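Local coordinates for DNA damage response protein Rtt109, putative (Neosartorya fumigata, PDB 5ZB9) that probably catalyses the transfer of acetyl groups from acetyl-CoA to lysine side chains of histone H3 in the DNA damage response, at residues Thr50-Asn54 against Ala406-Pro410; Glu68-Ile72 against Ala442-Lys447; Leu138-Ala142 against Arg314-Phe318. The contacts are given in a common frame with arbitrary orientation. Residues are numbered along the deposited sequence.

Contact 1: Thr50-Asn54 against Ala406-Pro410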
loop_
_atom_site.group_PDB
_atom_site.type_symbol
_atom_site.label_atom_id
_atom_site.label_comp_id
_atom_site.label_asym_id
_atom_site.label_seq_id
_atom_site.Cartn_x
_atom_site.Cartn_y
_atom_site.Cartn_z
ATOM N N THR A 50 14.096 5.456 -10.272
ATOM C CA THR A 50 12.779 5.071 -9.774
ATOM C C THR A 50 11.675 5.959 -10.345
ATOM O O THR A 50 11.814 7.185 -10.416
ATOM C CB THR A 50 12.739 5.128 -8.221
ATOM O OG1 THR A 50 13.821 4.356 -7.679
ATOM C CG2 THR A 50 11.429 4.581 -7.687
ATOM N N PHE A 51 10.577 5.339 -10.756
ATOM C CA PHE A 51 9.420 6.098 -11.215
ATOM C C PHE A 51 8.236 5.833 -10.302
ATOM O O PHE A 51 8.134 4.760 -9.708
ATOM C CB PHE A 51 9.081 5.740 -12.663
ATOM C CG PHE A 51 10.156 6.124 -13.640
ATOM C CD1 PHE A 51 11.237 5.282 -13.870
ATOM C CD2 PHE A 51 10.097 7.338 -14.316
ATOM C CE1 PHE A 51 12.237 5.640 -14.761
ATOM C CE2 PHE A 51 11.093 7.701 -15.208
ATOM C CZ PHE A 51 12.164 6.849 -15.433
ATOM N N CYS A 52 7.349 6.811 -10.171
ATOM C CA CYS A 52 6.159 6.615 -9.361
ATOM C C CYS A 52 4.897 6.970 -10.129
ATOM O O CYS A 52 4.884 7.899 -10.932
ATOM C CB CYS A 52 6.228 7.434 -8.070
ATOM S SG CYS A 52 4.873 7.059 -6.926
ATOM N N GLU A 53 3.840 6.213 -9.863
ATOM C CA GLU A 53 2.543 6.407 -10.491
ATOM C C GLU A 53 1.494 6.522 -9.389
ATOM O O GLU A 53 1.365 5.618 -8.571
ATOM C CB GLU A 53 2.240 5.241 -11.445
ATOM C CG GLU A 53 0.853 5.226 -12.091
ATOM C CD GLU A 53 0.626 3.988 -12.975
ATOM O OE1 GLU A 53 1.570 3.191 -13.133
ATOM O OE2 GLU A 53 -0.491 3.809 -13.520
ATOM N N ASN A 54 0.768 7.636 -9.343
ATOM C CA ASN A 54 -0.284 7.809 -8.344
ATOM C C ASN A 54 -1.611 7.215 -8.783
ATOM O O ASN A 54 -1.995 7.334 -9.943
ATOM C CB ASN A 54 -0.507 9.286 -8.021
ATOM C CG ASN A 54 0.731 9.968 -7.492
ATOM O OD1 ASN A 54 1.640 9.328 -6.968
ATOM N ND2 ASN A 54 0.769 11.285 -7.624
ATOM N N ALA A 406 15.569 3.949 -19.101
ATOM C CA ALA A 406 14.199 3.862 -18.606
ATOM C C ALA A 406 13.515 2.594 -19.112
ATOM O O ALA A 406 13.135 2.512 -20.282
ATOM C CB ALA A 406 13.403 5.096 -19.015
ATOM N N PHE A 407 13.371 1.613 -18.219
ATOM C CA PHE A 407 12.689 0.342 -18.493
ATOM C C PHE A 407 11.233 0.535 -18.947
ATOM O O PHE A 407 10.704 1.650 -18.912
ATOM C CB PHE A 407 12.723 -0.536 -17.240
ATOM C CG PHE A 407 12.173 0.152 -16.022
ATOM C CD1 PHE A 407 10.812 0.114 -15.742
ATOM C CD2 PHE A 407 13.007 0.872 -15.181
ATOM C CE1 PHE A 407 10.295 0.763 -14.636
ATOM C CE2 PHE A 407 12.497 1.527 -14.073
ATOM C CZ PHE A 407 11.137 1.471 -13.802
ATOM N N PHE A 408 10.578 -0.554 -19.349
ATOM C CA PHE A 408 9.214 -0.463 -19.876
ATOM C C PHE A 408 8.138 -0.564 -18.790
ATOM O O PHE A 408 8.056 -1.552 -18.055
ATOM C CB PHE A 408 8.971 -1.540 -20.938
ATOM C CG PHE A 408 7.598 -1.477 -21.559
ATOM C CD1 PHE A 408 7.199 -0.358 -22.280
ATOM C CD2 PHE A 408 6.708 -2.534 -21.423
ATOM C CE1 PHE A 408 5.935 -0.293 -22.852
ATOM C CE2 PHE A 408 5.443 -2.475 -21.993
ATOM C CZ PHE A 408 5.057 -1.352 -22.709
ATOM N N TRP A 409 7.308 0.470 -18.710
ATOM C CA TRP A 409 6.229 0.534 -17.735
ATOM C C TRP A 409 4.874 0.377 -18.429
ATOM O O TRP A 409 4.346 1.335 -19.001
ATOM C CB TRP A 409 6.293 1.856 -16.974
ATOM C CG TRP A 409 5.317 1.989 -15.844
ATOM C CD1 TRP A 409 3.951 1.915 -15.915
ATOM C CD2 TRP A 409 5.632 2.254 -14.473
ATOM N NE1 TRP A 409 3.401 2.103 -14.669
ATOM C CE2 TRP A 409 4.412 2.313 -13.766
ATOM C CE3 TRP A 409 6.829 2.441 -13.772
ATOM C CZ2 TRP A 409 4.357 2.549 -12.388
ATOM C CZ3 TRP A 409 6.769 2.679 -12.404
ATOM C CH2 TRP A 409 5.542 2.732 -11.729
ATOM N N PRO A 410 4.302 -0.835 -18.370
ATOM C CA PRO A 410 3.015 -1.130 -19.017
ATOM C C PRO A 410 1.867 -0.301 -18.440
ATOM O O PRO A 410 1.693 -0.258 -17.217
ATOM C CB PRO A 410 2.801 -2.624 -18.724
ATOM C CG PRO A 410 4.158 -3.150 -18.330
ATOM C CD PRO A 410 4.846 -2.007 -17.660
#
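Trp409 lays its indole alongside Phe51, its CZ3 atom 3.8 Å from CB and 3.7 Å from the backbone O of that phenylalanine. This shows how an irregular segment can attach itself to a strand through a few large side chains. In the extended strand, Phe51 and Glu53 turn toward residues 406-410 while Thr50 and Cys52 turn away, so one face supplies both an apolar and a charged partner. The edge of the Phe51 ring meets the face of Phe407 in an offset edge-to-face pair, with centroids 5.7 Å apart and planes at 83°. Ala406 CB adds a touch 4.2 Å from Phe51 CZ. At the far side of the indole, Trp409 NE1 gives a short but bent, weak hydrogen bond to Glu53 OE1 (2.6 Å, 125°). Strand 50-61 runs between strands 22-35 and 71-82, and Trp409 reaches both of these neighbours by touching Pro32 and Val80, so the loop before strand 417-419 lies across this part of the sheet.

Contact 2: Glu68-Ile72 against Ala442-Lys447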
loop_
_atom_site.group_PDB
_atom_site.type_symbol
_atom_site.label_atom_id
_atom_site.label_comp_id
_atom_site.label_asym_id
_atom_site.label_seq_id
_atom_site.Cartn_x
_atom_site.Cartn_y
_atom_site.Cartn_z
ATOM N N GLU A 68 -29.167 12.611 -9.015
ATOM C CA GLU A 68 -27.768 12.992 -9.176
ATOM C C GLU A 68 -27.013 12.856 -7.856
ATOM O O GLU A 68 -25.779 12.829 -7.834
ATOM C CB GLU A 68 -27.668 14.427 -9.700
ATOM C CG GLU A 68 -26.331 14.784 -10.328
ATOM C CD GLU A 68 -26.319 16.191 -10.910
ATOM O OE1 GLU A 68 -27.299 16.940 -10.690
ATOM O OE2 GLU A 68 -25.328 16.545 -11.589
ATOM N N SER A 69 -27.773 12.760 -6.766
ATOM C CA SER A 69 -27.227 12.704 -5.414
ATOM C C SER A 69 -26.271 11.530 -5.199
ATOM O O SER A 69 -26.682 10.370 -5.175
ATOM C CB SER A 69 -28.369 12.635 -4.398
ATOM O OG SER A 69 -29.182 11.491 -4.621
ATOM N N GLU A 70 -24.990 11.849 -5.060
ATOM C CA GLU A 70 -23.994 10.875 -4.647
ATOM C C GLU A 70 -23.384 11.304 -3.323
ATOM O O GLU A 70 -23.260 12.500 -3.055
ATOM C CB GLU A 70 -22.887 10.734 -5.695
ATOM C CG GLU A 70 -23.283 10.022 -6.970
ATOM C CD GLU A 70 -22.119 9.906 -7.940
ATOM O OE1 GLU A 70 -20.964 9.769 -7.474
ATOM O OE2 GLU A 70 -22.354 9.968 -9.171
ATOM N N VAL A 71 -22.997 10.343 -2.488
ATOM C CA VAL A 71 -22.099 10.678 -1.387
ATOM C C VAL A 71 -20.922 9.704 -1.337
ATOM O O VAL A 71 -21.090 8.482 -1.360
ATOM C CB VAL A 71 -22.833 10.716 -0.021
ATOM C CG1 VAL A 71 -23.414 9.361 0.356
ATOM C CG2 VAL A 71 -21.900 11.234 1.057
ATOM N N ILE A 72 -19.721 10.265 -1.299
ATOM C CA ILE A 72 -18.509 9.471 -1.178
ATOM C C ILE A 72 -18.493 8.707 0.142
ATOM O O ILE A 72 -18.731 9.281 1.200
ATOM C CB ILE A 72 -17.256 10.360 -1.278
ATOM C CG1 ILE A 72 -17.062 10.839 -2.714
ATOM C CG2 ILE A 72 -16.025 9.612 -0.802
ATOM C CD1 ILE A 72 -15.947 11.844 -2.856
ATOM N N ALA A 442 -21.724 16.643 2.889
ATOM C CA ALA A 442 -20.937 15.610 2.223
ATOM C C ALA A 442 -21.465 15.338 0.814
ATOM O O ALA A 442 -20.690 15.170 -0.134
ATOM C CB ALA A 442 -20.933 14.325 3.050
ATOM N N ILE A 443 -22.786 15.292 0.680
ATOM C CA ILE A 443 -23.408 15.137 -0.628
ATOM C C ILE A 443 -23.017 16.285 -1.553
ATOM O O ILE A 443 -22.779 16.083 -2.743
ATOM C CB ILE A 443 -24.936 15.056 -0.512
ATOM C CG1 ILE A 443 -25.339 13.707 0.085
ATOM C CG2 ILE A 443 -25.586 15.234 -1.866
ATOM C CD1 ILE A 443 -26.827 13.551 0.310
ATOM N N ALA A 444 -22.924 17.486 -0.994
ATOM C CA ALA A 444 -22.529 18.654 -1.769
ATOM C C ALA A 444 -21.051 18.587 -2.136
ATOM O O ALA A 444 -20.653 18.944 -3.248
ATOM C CB ALA A 444 -22.827 19.928 -0.995
ATOM N N SER A 445 -20.236 18.133 -1.190
ATOM C CA SER A 445 -18.804 18.012 -1.421
ATOM C C SER A 445 -18.524 16.991 -2.523
ATOM O O SER A 445 -17.641 17.193 -3.357
ATOM C CB SER A 445 -18.089 17.618 -0.132
ATOM O OG SER A 445 -18.177 18.646 0.835
ATOM N N THR A 446 -19.302 15.909 -2.522
ATOM C CA THR A 446 -19.176 14.849 -3.514
ATOM C C THR A 446 -19.459 15.350 -4.934
ATOM O O THR A 446 -18.631 15.176 -5.837
ATOM C CB THR A 446 -20.122 13.676 -3.194
ATOM O OG1 THR A 446 -19.720 13.065 -1.965
ATOM C CG2 THR A 446 -20.077 12.635 -4.291
ATOM N N LYS A 447 -20.622 15.969 -5.126
ATOM C CA LYS A 447 -20.967 16.569 -6.412
ATOM C C LYS A 447 -19.900 17.553 -6.877
ATOM O O LYS A 447 -19.546 17.598 -8.054
ATOM C CB LYS A 447 -22.320 17.271 -6.327
ATOM C CG LYS A 447 -22.684 18.060 -7.575
ATOM C CD LYS A 447 -24.125 18.524 -7.513
ATOM C CE LYS A 447 -24.526 19.274 -8.768
ATOM N NZ LYS A 447 -25.982 19.591 -8.766
HETATM O O HOH W 1 -24.085 14.368 -5.098
#
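Hydrogen bonding here illustrates how one threonine can serve two backbones. Thr446 OG1 donates to Ala442 O one helical turn back (3.0 Å), and the same hydroxyl accepts the amide proton of Ile72 N (2.9 Å, 163°). Ala442 O also receives the regular helical bond from Thr446 N at 2.9 Å, so the helix keeps its own pattern while satisfying the start of the strand. A water extends the polar seam, accepting from Glu70 N (2.7 Å) and donating to Ile443 O (3.2 Å), and Ile443 CA makes a CA-H...O contact with Glu70 O at 3.6 Å. The apolar part centres on Val71, whose CG2 rests 3.8 Å from Ala442 CB and whose CB lies 3.9 Å from Ile443 CG1. At the solvent-exposed end a salt bridge joins NZ of the extended Lys447 to OE1 of the poorly ordered Glu68, at 3.5 Å. Glu70 instead directs its carboxylate to salt bridges with Arg26 and Arg465. The Ile72 side chain stands about 8 Å from that of Ser96, which binds CoA in another structure of this protein. The contact seats helix 439-457 against the beginning of strand 71-82, where Val71 pairs with Ile61 of strand 50-61 and Ile72 O accepts a hydrogen bond from Thr97 just beyond strand 86-96.

Contact 3: Leu138-Ala142 against Arg314-Phe318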
loop_
_atom_site.group_PDB
_atom_site.type_symbol
_atom_site.label_atom_id
_atom_site.label_comp_id
_atom_site.label_asym_id
_atom_site.label_seq_id
_atom_site.Cartn_x
_atom_site.Cartn_y
_atom_site.Cartn_z
ATOM N N LEU A 138 2.307 -1.415 3.170
ATOM C CA LEU A 138 1.535 -0.401 3.879
ATOM C C LEU A 138 1.962 -0.367 5.338
ATOM O O LEU A 138 2.535 -1.332 5.841
ATOM C CB LEU A 138 0.031 -0.690 3.780
ATOM C CG LEU A 138 -0.465 -1.980 4.448
ATOM C CD1 LEU A 138 -0.807 -1.791 5.942
ATOM C CD2 LEU A 138 -1.650 -2.555 3.693
ATOM N N PHE A 139 1.669 0.730 6.023
ATOM C CA PHE A 139 1.776 0.736 7.474
ATOM C C PHE A 139 0.379 0.941 8.041
ATOM O O PHE A 139 -0.431 1.649 7.459
ATOM C CB PHE A 139 2.768 1.801 7.974
ATOM C CG PHE A 139 2.335 3.220 7.736
ATOM C CD1 PHE A 139 2.748 3.905 6.599
ATOM C CD2 PHE A 139 1.543 3.891 8.665
ATOM C CE1 PHE A 139 2.362 5.230 6.383
ATOM C CE2 PHE A 139 1.152 5.216 8.451
ATOM C CZ PHE A 139 1.563 5.880 7.314
ATOM N N ALA A 140 0.089 0.295 9.160
ATOM C CA ALA A 140 -1.252 0.341 9.724
ATOM C C ALA A 140 -1.244 1.030 11.073
ATOM O O ALA A 140 -0.547 0.596 11.988
ATOM C CB ALA A 140 -1.825 -1.058 9.853
ATOM N N ARG A 141 -2.017 2.107 11.185
ATOM C CA ARG A 141 -2.197 2.813 12.449
ATOM C C ARG A 141 -3.368 3.779 12.341
ATOM O O ARG A 141 -3.622 4.336 11.274
ATOM C CB ARG A 141 -0.926 3.565 12.846
ATOM C CG ARG A 141 -0.587 4.756 11.962
ATOM C CD ARG A 141 0.762 5.352 12.350
ATOM N NE ARG A 141 0.744 5.808 13.733
ATOM C CZ ARG A 141 0.610 7.078 14.098
ATOM N NH1 ARG A 141 0.502 8.024 13.177
ATOM N NH2 ARG A 141 0.594 7.400 15.387
ATOM N N ALA A 142 -4.096 3.954 13.437
ATOM C CA ALA A 142 -5.155 4.962 13.493
ATOM C C ALA A 142 -4.538 6.353 13.484
ATOM O O ALA A 142 -3.585 6.613 14.216
ATOM C CB ALA A 142 -6.013 4.767 14.727
ATOM N N ARG A 314 0.234 3.306 21.829
ATOM C CA ARG A 314 0.119 3.340 20.371
ATOM C C ARG A 314 0.866 2.173 19.712
ATOM O O ARG A 314 1.912 1.741 20.190
ATOM C CB ARG A 314 0.643 4.669 19.818
ATOM C CG ARG A 314 -0.091 5.908 20.319
ATOM C CD ARG A 314 -1.600 5.808 20.111
ATOM N NE ARG A 314 -1.958 5.456 18.741
ATOM C CZ ARG A 314 -2.188 6.337 17.772
ATOM N NH1 ARG A 314 -2.099 7.638 18.020
ATOM N NH2 ARG A 314 -2.504 5.915 16.551
ATOM N N LEU A 315 0.319 1.653 18.619
ATOM C CA LEU A 315 1.036 0.670 17.813
ATOM C C LEU A 315 0.945 1.025 16.334
ATOM O O LEU A 315 0.009 1.694 15.901
ATOM C CB LEU A 315 0.485 -0.742 18.032
ATOM C CG LEU A 315 0.646 -1.405 19.403
ATOM C CD1 LEU A 315 -0.080 -2.745 19.435
ATOM C CD2 LEU A 315 2.122 -1.578 19.757
ATOM N N VAL A 316 1.938 0.590 15.568
ATOM C CA VAL A 316 1.839 0.610 14.118
ATOM C C VAL A 316 2.342 -0.728 13.594
ATOM O O VAL A 316 3.303 -1.295 14.115
ATOM C CB VAL A 316 2.622 1.797 13.491
ATOM C CG1 VAL A 316 3.931 2.016 14.202
ATOM C CG2 VAL A 316 2.854 1.582 12.010
ATOM N N GLY A 317 1.654 -1.266 12.599
ATOM C CA GLY A 317 2.106 -2.487 11.965
ATOM C C GLY A 317 2.658 -2.186 10.583
ATOM O O GLY A 317 2.112 -1.353 9.856
ATOM N N PHE A 318 3.741 -2.859 10.218
ATOM C CA PHE A 318 4.296 -2.719 8.886
ATOM C C PHE A 318 4.114 -4.014 8.125
ATOM O O PHE A 318 4.486 -5.085 8.597
ATOM C CB PHE A 318 5.768 -2.323 8.952
ATOM C CG PHE A 318 6.009 -1.070 9.735
ATOM C CD1 PHE A 318 5.789 0.168 9.165
ATOM C CD2 PHE A 318 6.435 -1.130 11.050
ATOM C CE1 PHE A 318 5.993 1.328 9.883
ATOM C CE2 PHE A 318 6.649 0.034 11.776
ATOM C CZ PHE A 318 6.426 1.266 11.186
HETATM O O HOH W 2 0.687 4.402 16.039
HETATM O O HOH W 3 -2.853 9.186 15.439
#
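Two arginines, Arg314 and Arg141, bury the most surface in this pairing, and they show how like charges can be brought together where strands part. Their guanidinium groups stack nearly parallel, with planes at 15° and centres 4.7 Å apart, leaving Arg141 NH2 only 3.6 Å from Arg314 NH2. Nearby acceptors help to offset the repulsion. Arg314 curls back so that NH2 donates to Ala142 O (2.7 Å), a water bridges its NH1 to the same carbonyl, and its NE forms a salt bridge with Asp162. A second water links Arg141 NE (2.7 Å) to Leu315 O (2.8 Å). Val316, next in buried area, packs its CB 4.0 Å from Arg141 CB and its CG2 4.0 Å from Phe139 CB. From there the chains join as antiparallel strands: Ala140 and Gly317 form a hydrogen-bonded pair, Ala140 N to Gly317 O at 2.7 Å and Gly317 N to Ala140 O at 2.9 Å, followed by the non-hydrogen-bonded pair Phe139-Phe318, where Phe139 CB approaches Phe318 CD1 to 3.6 Å. The Leu138 side chain lies about 7 Å from that of CoA-binding Trp168. On the Phe139 face, Phe139 and Arg141 touch Pro263, next in sequence to Lys264, which is acetylated in this protein. The Ala140 face is covered by helix 162-177, through Ile166 and Trp169, and the same helix supplies Asp162, hydrogen-bonded to the amides of both Ala142 and Leu315. Strand 133-140 lies between strands 86-96 and 317-324.

The three contacts are spread over one mixed sheet without touching. The centres of contacts 1 and 2 are about 34 Å apart, those of contacts 2 and 3 about 30 Å, and those of contacts 1 and 3, on opposite sides of the chain's centre, about 27 Å. Contacts 1 and 2 use adjacent antiparallel strands, 50-61 and 71-82, and both bring back residues from beyond position 405. Along the chain their segments alternate, and both closures enclose contact 3, which pairs strands 133-140 and 317-324. C-terminal residues thereby pack onto N-terminal strands of the sheet, consistent with one acetyltransferase domain; contacts 2 and 3 approach CoA-binding residues, whereas contact 1, a surface contact, lies away from those sites.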